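Local coordinates for protein methylaspartate ammonia-lyase (Citrobacter amalonaticus, PDB 1KKO) that catalyses the reversible, magnesium-dependent anti elimination of ammonia from L-threo-3-methylaspartate to give mesaconate, using a TIM-barrel domain of the enolase superfamily, at residues Tyr214-Trp217 and Leu218-Ile222; Asp283-Arg286 and Met287-Ile291; Thr312-Asp315 and Ile316-Thr320; Phe399-Met402 and Asn403-Ala407. All coordinates share one frame; numbering follows the deposited sequence.

Interaction 1 of 4, residues Tyr214-Trp217 and Leu218-Ile222; sequences YVRW and LSDRI
Trp217 and Arg221, one helical turn apart, run side by side in the same direction. The evidence is in the planes: indole and guanidinium are only 22° apart, CB of Arg221 sits over one face of the indole at 4.2 Å from the centroid of its six-membered ring, a CH-pi contact, and Arg221 CD lies 3.7 Å from Trp217 CZ2. Both side chains leave the backbone with CG anti to N, and a bend at chi2 (68°) then carries the arginine chain past the benzo end of the indole.

Arg216 and Asp220 meet quite differently. Their flat groups are steeply inclined, guanidinium to carboxylate 75°, and the one straight bond, Arg216 NE to Asp220 OD2 at 3.1 Å, lies in the guanidinium plane but meets the oxygen from above the carboxylate. The salt bridge also takes in Asp220 OD1, 3.0 Å from Arg216 NH2, through a bent, weak bond; OD1 has a further partner in Gln266. On the inner side Tyr214 CE2 approaches Leu218 CD2 at 4.1 Å, and the phenol OH bonds to the carbonyl of Arg177.

The guanidinium of Arg221 is shared between Asp182 and Asp30 of the second subunit, so this helix takes part in the dimer contact. Tyr214 and Leu218 pack on Val181 and Pro193, and Leu218 also reaches Leu235 and Ile237. Charged side chains toward the outside, with Tyr214, Leu218 and Ile222 turned to the strands and helix 179-186, are the pattern of an amphipathic outer helix of a TIM barrel, here helix 209-225 between strands 191-194 and 234-238.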
# COMPACT_ATOMS: atom_id res chain seq x y z
N TYR A 214 -24.34 7.41 12.97
CA TYR A 214 -22.99 7.40 12.41
C TYR A 214 -22.67 8.68 11.64
O TYR A 214 -21.58 9.24 11.77
CB TYR A 214 -22.77 6.18 11.51
CG TYR A 214 -21.38 6.20 10.92
CD1 TYR A 214 -20.28 5.88 11.71
CD2 TYR A 214 -21.16 6.58 9.61
CE1 TYR A 214 -19.01 5.93 11.20
CE2 TYR A 214 -19.89 6.62 9.09
CZ TYR A 214 -18.82 6.30 9.89
OH TYR A 214 -17.54 6.35 9.35
N VAL A 215 -23.61 9.17 10.83
CA VAL A 215 -23.36 10.39 10.07
C VAL A 215 -23.10 11.54 11.03
O VAL A 215 -22.22 12.37 10.80
CB VAL A 215 -24.52 10.74 9.11
CG1 VAL A 215 -24.24 12.04 8.41
CG2 VAL A 215 -24.70 9.63 8.08
N ARG A 216 -23.87 11.59 12.12
CA ARG A 216 -23.70 12.64 13.11
C ARG A 216 -22.33 12.52 13.78
O ARG A 216 -21.64 13.52 13.99
CB ARG A 216 -24.81 12.56 14.15
CG ARG A 216 -24.76 13.67 15.19
CD ARG A 216 -24.86 15.05 14.61
NE ARG A 216 -24.18 16.04 15.44
CZ ARG A 216 -24.58 17.30 15.57
NH1 ARG A 216 -25.66 17.74 14.92
NH2 ARG A 216 -23.90 18.12 16.35
N TRP A 217 -21.96 11.29 14.13
CA TRP A 217 -20.67 11.04 14.74
C TRP A 217 -19.57 11.50 13.79
O TRP A 217 -18.59 12.12 14.20
CB TRP A 217 -20.47 9.57 15.07
CG TRP A 217 -19.12 9.33 15.62
CD1 TRP A 217 -18.73 9.45 16.92
CD2 TRP A 217 -17.93 9.03 14.88
NE1 TRP A 217 -17.39 9.20 17.04
CE2 TRP A 217 -16.87 8.94 15.80
CE3 TRP A 217 -17.66 8.79 13.52
CZ2 TRP A 217 -15.56 8.65 15.41
CZ3 TRP A 217 -16.36 8.51 13.15
CH2 TRP A 217 -15.34 8.43 14.09
N LEU A 218 -19.75 11.18 12.52
CA LEU A 218 -18.78 11.49 11.48
C LEU A 218 -18.58 12.99 11.29
O LEU A 218 -17.46 13.49 11.33
CB LEU A 218 -19.24 10.83 10.18
CG LEU A 218 -18.51 11.17 8.89
CD1 LEU A 218 -17.04 10.83 9.00
CD2 LEU A 218 -19.17 10.42 7.76
N SER A 219 -19.67 13.72 11.11
CA SER A 219 -19.55 15.17 10.95
C SER A 219 -19.02 15.82 12.24
O SER A 219 -18.20 16.73 12.18
CB SER A 219 -20.86 15.80 10.50
OG SER A 219 -21.90 15.50 11.40
N ASP A 220 -19.47 15.33 13.40
CA ASP A 220 -18.95 15.83 14.67
C ASP A 220 -17.43 15.63 14.75
O ASP A 220 -16.69 16.51 15.18
CB ASP A 220 -19.59 15.10 15.86
CG ASP A 220 -20.90 15.73 16.32
OD1 ASP A 220 -21.19 16.88 15.95
OD2 ASP A 220 -21.68 15.12 17.07
N ARG A 221 -16.97 14.44 14.35
CA ARG A 221 -15.56 14.10 14.45
C ARG A 221 -14.72 15.00 13.57
O ARG A 221 -13.66 15.48 13.98
CB ARG A 221 -15.33 12.64 14.04
CG ARG A 221 -13.99 12.08 14.46
CD ARG A 221 -13.86 11.92 15.97
NE ARG A 221 -12.66 11.18 16.34
CZ ARG A 221 -12.23 11.03 17.58
NH1 ARG A 221 -12.91 11.56 18.60
NH2 ARG A 221 -11.12 10.35 17.82
N ILE A 222 -15.19 15.23 12.35
CA ILE A 222 -14.52 16.11 11.41
C ILE A 222 -14.45 17.53 11.97
O ILE A 222 -13.38 18.13 11.99
CB ILE A 222 -15.23 16.09 10.04
CG1 ILE A 222 -15.02 14.73 9.36
CG2 ILE A 222 -14.73 17.22 9.15
CD1 ILE A 222 -16.02 14.44 8.25

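Interaction 2 of 4, residues Asp283-Arg286 and Met287-Ile291; sequences DQIR and MLTAI
Thr289 has its hydroxyl beside its own backbone N and anti to the carbonyl carbon (chi1 -63°), a torsion that aims OG1 back along the helix at the carbonyl of Ile285. For Gln284, CG is anti to N and the chain bends at chi2 (66°), which brings the amide nitrogen against the isobutyl group of Leu288.

The threonine hydroxyl donates to Ile285 O at 2.8 Å. This oxygen also receives the routine helical bond from Thr289 N, 3.0 Å away, and the two donors come from opposite faces of the carbonyl plane, with OG1 40° out of it. One peptide oxygen is thus gripped twice, and the hydroxyl proton is taken up by the backbone.

Gln284 NE2 lies 3.9 Å from Leu288 CD2, the two side chains slanting across each other. The polar atoms of this amide are engaged by the preceding loop: OE1 accepts from Ala278 N and NE2 donates to Val276 O, so both ends of the group are fixed and its apolar neighbour merely lies against it. At the outer surface Arg286 NH1 forms a salt bridge with Asp283 OD1 at 2.8 Å, the oxygen lying close to the guanidinium plane.

Helix 281-298 connects strands 270-273 and 303-306 in a beta-alpha-beta unit. Leu288 faces Ile304 and Ala306 of the second strand, the side of the helix that carries Ile285 packs on helix 313-321, and on another flank Met287 (selenomethionine) and Ala290 rest on Pro251 at the start of helix 251-260.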
# COMPACT_ATOMS: atom_id res chain seq x y z
N ASP A 283 -33.96 -2.90 -13.78
CA ASP A 283 -34.69 -2.52 -12.58
C ASP A 283 -33.88 -1.57 -11.70
O ASP A 283 -34.44 -0.72 -11.03
CB ASP A 283 -35.10 -3.75 -11.76
CG ASP A 283 -36.18 -4.58 -12.43
OD1 ASP A 283 -36.86 -4.08 -13.36
OD2 ASP A 283 -36.41 -5.75 -12.07
N GLN A 284 -32.55 -1.73 -11.69
CA GLN A 284 -31.69 -0.86 -10.90
C GLN A 284 -31.76 0.58 -11.43
O GLN A 284 -31.89 1.53 -10.66
CB GLN A 284 -30.26 -1.38 -10.90
CG GLN A 284 -29.31 -0.61 -10.00
CD GLN A 284 -29.63 -0.75 -8.53
OE1 GLN A 284 -30.42 -1.62 -8.13
NE2 GLN A 284 -29.00 0.08 -7.70
N ILE A 285 -31.70 0.72 -12.74
CA ILE A 285 -31.79 2.03 -13.37
C ILE A 285 -33.13 2.68 -13.02
O ILE A 285 -33.19 3.84 -12.58
CB ILE A 285 -31.61 1.91 -14.90
CG1 ILE A 285 -30.16 1.54 -15.21
CG2 ILE A 285 -32.01 3.22 -15.60
CD1 ILE A 285 -29.90 1.30 -16.66
N ARG A 286 -34.22 1.92 -13.16
CA ARG A 286 -35.54 2.47 -12.84
C ARG A 286 -35.66 2.87 -11.37
O ARG A 286 -36.20 3.92 -11.04
CB ARG A 286 -36.62 1.46 -13.21
CG ARG A 286 -37.00 1.54 -14.66
CD ARG A 286 -38.20 0.69 -15.00
NE ARG A 286 -37.84 -0.72 -14.96
CZ ARG A 286 -37.36 -1.41 -15.98
NH1 ARG A 286 -37.06 -2.70 -15.82
NH2 ARG A 286 -37.17 -0.84 -17.16
N MSE A 287 -35.12 2.05 -10.48
CA MSE A 287 -35.20 2.34 -9.07
C MSE A 287 -34.42 3.59 -8.68
O MSE A 287 -34.90 4.44 -7.93
CB MSE A 287 -34.63 1.16 -8.31
CG MSE A 287 -34.45 1.42 -6.87
SE MSE A 287 -36.10 1.46 -5.90
CE MSE A 287 -37.17 0.28 -6.93
N LEU A 288 -33.19 3.72 -9.16
CA LEU A 288 -32.41 4.90 -8.84
C LEU A 288 -33.08 6.15 -9.40
O LEU A 288 -33.09 7.19 -8.75
CB LEU A 288 -30.99 4.78 -9.37
CG LEU A 288 -30.13 3.67 -8.76
CD1 LEU A 288 -28.72 3.78 -9.32
CD2 LEU A 288 -30.11 3.75 -7.25
N THR A 289 -33.63 6.04 -10.61
CA THR A 289 -34.31 7.18 -11.23
C THR A 289 -35.43 7.67 -10.34
O THR A 289 -35.59 8.86 -10.11
CB THR A 289 -34.85 6.78 -12.61
OG1 THR A 289 -33.76 6.42 -13.48
CG2 THR A 289 -35.55 7.95 -13.30
N ALA A 290 -36.21 6.73 -9.83
CA ALA A 290 -37.31 7.06 -8.93
C ALA A 290 -36.84 7.71 -7.62
O ALA A 290 -37.45 8.65 -7.13
CB ALA A 290 -38.15 5.84 -8.65
N ILE A 291 -35.74 7.22 -7.04
CA ILE A 291 -35.22 7.84 -5.83
C ILE A 291 -34.76 9.27 -6.13
O ILE A 291 -35.02 10.19 -5.35
CB ILE A 291 -34.07 7.01 -5.21
CG1 ILE A 291 -34.59 5.65 -4.75
CG2 ILE A 291 -33.44 7.76 -4.04
CD1 ILE A 291 -33.48 4.66 -4.41

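Interaction 3 of 4, residues Thr312-Asp315 and Ile316-Thr320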
# COMPACT_ATOMS: atom_id res chain seq x y z
N THR A 312 -19.86 -2.07 -17.05
CA THR A 312 -19.15 -1.81 -18.29
C THR A 312 -19.36 -0.39 -18.78
O THR A 312 -20.21 0.35 -18.28
CB THR A 312 -19.67 -2.74 -19.39
OG1 THR A 312 -21.03 -2.38 -19.67
CG2 THR A 312 -19.70 -4.21 -18.94
N TYR A 313 -18.60 -0.05 -19.81
CA TYR A 313 -18.76 1.24 -20.49
C TYR A 313 -20.23 1.43 -20.90
O TYR A 313 -20.83 2.46 -20.60
CB TYR A 313 -17.86 1.34 -21.73
CG TYR A 313 -18.24 2.53 -22.56
CD1 TYR A 313 -17.82 3.80 -22.22
CD2 TYR A 313 -19.08 2.40 -23.66
CE1 TYR A 313 -18.22 4.90 -22.94
CE2 TYR A 313 -19.46 3.50 -24.40
CZ TYR A 313 -19.03 4.75 -24.04
OH TYR A 313 -19.41 5.88 -24.75
N GLN A 314 -20.82 0.43 -21.55
CA GLN A 314 -22.21 0.57 -21.98
C GLN A 314 -23.16 0.70 -20.79
O GLN A 314 -24.14 1.46 -20.85
CB GLN A 314 -22.63 -0.58 -22.89
CG GLN A 314 -24.05 -0.38 -23.46
CD GLN A 314 -24.14 0.83 -24.39
OE1 GLN A 314 -23.34 0.97 -25.30
NE2 GLN A 314 -25.13 1.69 -24.15
N ASP A 315 -22.90 -0.01 -19.70
CA ASP A 315 -23.72 0.14 -18.52
C ASP A 315 -23.71 1.59 -18.07
O ASP A 315 -24.74 2.16 -17.71
CB ASP A 315 -23.21 -0.71 -17.36
CG ASP A 315 -23.35 -2.19 -17.58
OD1 ASP A 315 -24.12 -2.64 -18.46
OD2 ASP A 315 -22.70 -2.98 -16.86
N ILE A 316 -22.53 2.18 -18.03
CA ILE A 316 -22.38 3.55 -17.57
C ILE A 316 -23.17 4.51 -18.47
O ILE A 316 -23.86 5.41 -17.99
CB ILE A 316 -20.89 3.92 -17.48
CG1 ILE A 316 -20.24 3.12 -16.35
CG2 ILE A 316 -20.72 5.42 -17.29
CD1 ILE A 316 -18.76 2.91 -16.51
N VAL A 317 -23.07 4.30 -19.77
CA VAL A 317 -23.85 5.07 -20.74
C VAL A 317 -25.34 4.93 -20.43
O VAL A 317 -26.07 5.94 -20.42
CB VAL A 317 -23.53 4.59 -22.16
CG1 VAL A 317 -24.55 5.12 -23.17
CG2 VAL A 317 -22.14 5.03 -22.55
N ASP A 318 -25.80 3.72 -20.15
CA ASP A 318 -27.22 3.48 -19.89
C ASP A 318 -27.70 4.16 -18.60
O ASP A 318 -28.79 4.76 -18.58
CB ASP A 318 -27.49 1.97 -19.83
CG ASP A 318 -27.31 1.28 -21.17
OD1 ASP A 318 -27.32 1.94 -22.23
OD2 ASP A 318 -27.16 0.05 -21.24
N PHE A 319 -26.92 4.08 -17.53
CA PHE A 319 -27.29 4.76 -16.30
C PHE A 319 -27.31 6.28 -16.50
O PHE A 319 -28.16 6.97 -15.94
CB PHE A 319 -26.35 4.39 -15.15
CG PHE A 319 -26.70 3.09 -14.44
CD1 PHE A 319 -26.42 1.87 -15.02
CD2 PHE A 319 -27.28 3.13 -13.20
CE1 PHE A 319 -26.73 0.69 -14.36
CE2 PHE A 319 -27.59 1.95 -12.53
CZ PHE A 319 -27.30 0.75 -13.11
N THR A 320 -26.35 6.79 -17.26
CA THR A 320 -26.27 8.21 -17.57
C THR A 320 -27.45 8.69 -18.41
O THR A 320 -28.10 9.67 -18.07
CB THR A 320 -24.96 8.47 -18.30
OG1 THR A 320 -23.86 8.18 -17.41
CG2 THR A 320 -24.81 9.95 -18.67
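Asp315, Ile316 and Val317 bury the most surface where the first turn of helix 313-321, which joins strands 303-306 and 327-330, meets the next. Val317 sets CG2 over one face of the Tyr313 ring, 3.8 Å from its centroid and displaced toward the rim. This is a CH-pi contact whose nearest ring atom is Tyr313 CZ, 3.5 Å from CG2.

Ile316, packed on Ile330, directs CD1 back to within 3.4 Å of Thr312 O. Asp315 and Thr312 form a capping box: Asp315 N donates to Thr312 OG1 at 3.0 Å, while Thr312 N donates to Asp315 OD2, also at 3.0 Å. The carbonyl of Asp315 accepts from Phe319 N and lies at the edge of the Phe319 ring, which packs on Val328.

A bend at chi2 (65°) carries Gln314 NE2 over to Asp318 OD1, 2.9 Å away; the acceptor lies in the amide plane, while the N-H reaches the oxygen from above the carboxylate plane.

The chemistry implies a first turn secured by reciprocal capping, with two acidic residues, Asp315 and Asp318, both salt-bridged to Lys281. That shared lysine would be expected to ease the repulsion between them and favour their charged forms.

Interaction 4 of 4, residues Phe399-Met402 and Asn403-Ala407; sequences FNEM and NRTIA
Arg404 can be followed back over the preceding turn, where it meets Asn400 and Glu401. Its CB is 3.3 Å from Asn400 O, and CG keeps close to the same carbonyl. CD starts the turn at chi3 (-65°), which folds the guanidinium over the backbone: Asn400 O lies over the centre of one of its faces. NE makes a long, weak bond to Glu401 OE1 and donates to a water that in turn donates to Glu401 OE1. NH2 closes the salt bridge, 3.0 Å from Glu401 OE1, using the anti lone pair of the carboxylate; the two planes are 65° apart. NH1 lies 3.4 Å from Asn400 CB and shares a water with Asn400 ND2. Beyond the helix, NH2 also salt-bridges Glu365, and NH1 hydrogen-bonds Ser54, both of the second subunit.

Asn403 points its amide at the Phe399 ring from above: ND2 stands 3.1 Å over the centre of the ring, with the amide plane at 90° to it. Asn403 ND2 also donates to a water that lies within reach of Asn400 OD1. Thr405 OG1 donates to Glu401 O at 2.7 Å, from the face of the carbonyl opposite Thr405 N, and a further water joins the hydroxyl to Glu401 OE2, which is also bonded to His373.

Helix 392-410 lies between its own barrel and the partner chain. Met402 (selenomethionine) and Phe399 pack on Leu169 of strand 169-170, Met402 and Thr405 reach Val372 and Leu376 of helix 365-378, and Asn400 bonds to Tyr12 O of the second subunit.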
# COMPACT_ATOMS: atom_id res chain seq x y z
N PHE A 399 -2.31 9.78 -3.98
CA PHE A 399 -2.02 11.20 -3.78
C PHE A 399 -0.63 11.54 -4.27
O PHE A 399 -0.46 12.54 -4.98
CB PHE A 399 -2.16 11.52 -2.30
CG PHE A 399 -2.07 12.97 -1.93
CD1 PHE A 399 -3.14 13.82 -2.13
CD2 PHE A 399 -0.96 13.47 -1.29
CE1 PHE A 399 -3.09 15.14 -1.73
CE2 PHE A 399 -0.90 14.80 -0.88
CZ PHE A 399 -1.97 15.62 -1.12
N ASN A 400 0.37 10.75 -3.91
CA ASN A 400 1.73 11.13 -4.28
C ASN A 400 1.97 11.00 -5.77
O ASN A 400 2.68 11.81 -6.34
CB ASN A 400 2.77 10.36 -3.48
CG ASN A 400 2.66 10.57 -1.98
OD1 ASN A 400 1.83 11.33 -1.48
ND2 ASN A 400 3.55 9.90 -1.26
N GLU A 401 1.45 9.97 -6.42
CA GLU A 401 1.61 9.87 -7.86
C GLU A 401 0.92 11.06 -8.53
O GLU A 401 1.44 11.65 -9.48
CB GLU A 401 1.03 8.58 -8.43
CG GLU A 401 1.16 8.46 -9.94
CD GLU A 401 2.59 8.22 -10.42
OE1 GLU A 401 3.50 8.03 -9.58
OE2 GLU A 401 2.82 8.14 -11.65
N MSE A 402 -0.25 11.44 -8.02
CA MSE A 402 -0.98 12.56 -8.57
C MSE A 402 -0.16 13.83 -8.49
O MSE A 402 0.00 14.55 -9.49
CB MSE A 402 -2.29 12.72 -7.81
CG MSE A 402 -3.22 13.75 -8.38
SE MSE A 402 -4.86 13.90 -7.34
CE MSE A 402 -4.13 14.84 -5.77
N ASN A 403 0.38 14.11 -7.32
CA ASN A 403 1.16 15.33 -7.16
C ASN A 403 2.51 15.31 -7.86
O ASN A 403 2.95 16.34 -8.38
CB ASN A 403 1.25 15.71 -5.69
CG ASN A 403 -0.11 16.06 -5.12
OD1 ASN A 403 -0.91 16.73 -5.78
ND2 ASN A 403 -0.39 15.60 -3.91
N ARG A 404 3.14 14.15 -7.93
CA ARG A 404 4.37 14.02 -8.70
C ARG A 404 4.09 14.33 -10.16
O ARG A 404 4.87 15.01 -10.83
CB ARG A 404 4.95 12.61 -8.61
CG ARG A 404 5.77 12.30 -7.38
CD ARG A 404 6.54 11.01 -7.52
NE ARG A 404 5.66 9.83 -7.61
CZ ARG A 404 5.20 9.16 -6.55
NH1 ARG A 404 5.51 9.55 -5.33
NH2 ARG A 404 4.45 8.09 -6.72
N THR A 405 2.98 13.81 -10.66
CA THR A 405 2.65 13.94 -12.06
C THR A 405 2.26 15.37 -12.41
O THR A 405 2.67 15.88 -13.46
CB THR A 405 1.54 12.96 -12.42
OG1 THR A 405 2.00 11.63 -12.17
CG2 THR A 405 1.23 13.00 -13.92
N ILE A 406 1.49 16.02 -11.56
CA ILE A 406 1.15 17.41 -11.77
C ILE A 406 2.44 18.22 -11.83
O ILE A 406 2.58 19.09 -12.70
CB ILE A 406 0.22 17.91 -10.67
CG1 ILE A 406 -1.17 17.30 -10.88
CG2 ILE A 406 0.16 19.43 -10.64
CD1 ILE A 406 -2.12 17.47 -9.74
N ALA A 407 3.40 17.95 -10.94
CA ALA A 407 4.65 18.69 -10.94
C ALA A 407 5.39 18.47 -12.25
O ALA A 407 5.95 19.42 -12.81
CB ALA A 407 5.52 18.28 -9.78
O HOH W 1 5.28 8.13 -2.90
O HOH W 2 1.84 14.10 -2.77
O HOH W 3 6.17 8.05 -9.94
O HOH W 4 4.36 10.20 -12.71

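How the interactions relate
Along the chain the four contacts come in series, each within one helix of the barrel domain; none closes a long loop, and none nests in or crosses another. Interaction 1, on helix 209-225, follows strand 191-194 and precedes strand 234-238. Interactions 2 and 3 occupy the helices of the next-but-one and following beta-alpha-beta units, and they alone touch: Ile285 CG1 is 3.6 Å from Phe319 CE1, tying helix 281-298 to helix 313-321. Interaction 4 lies on the C-terminal helix, about 37 Å from interaction 2 between centres and across the chain's centre from it. Interactions 1 and 4 both reach the second subunit.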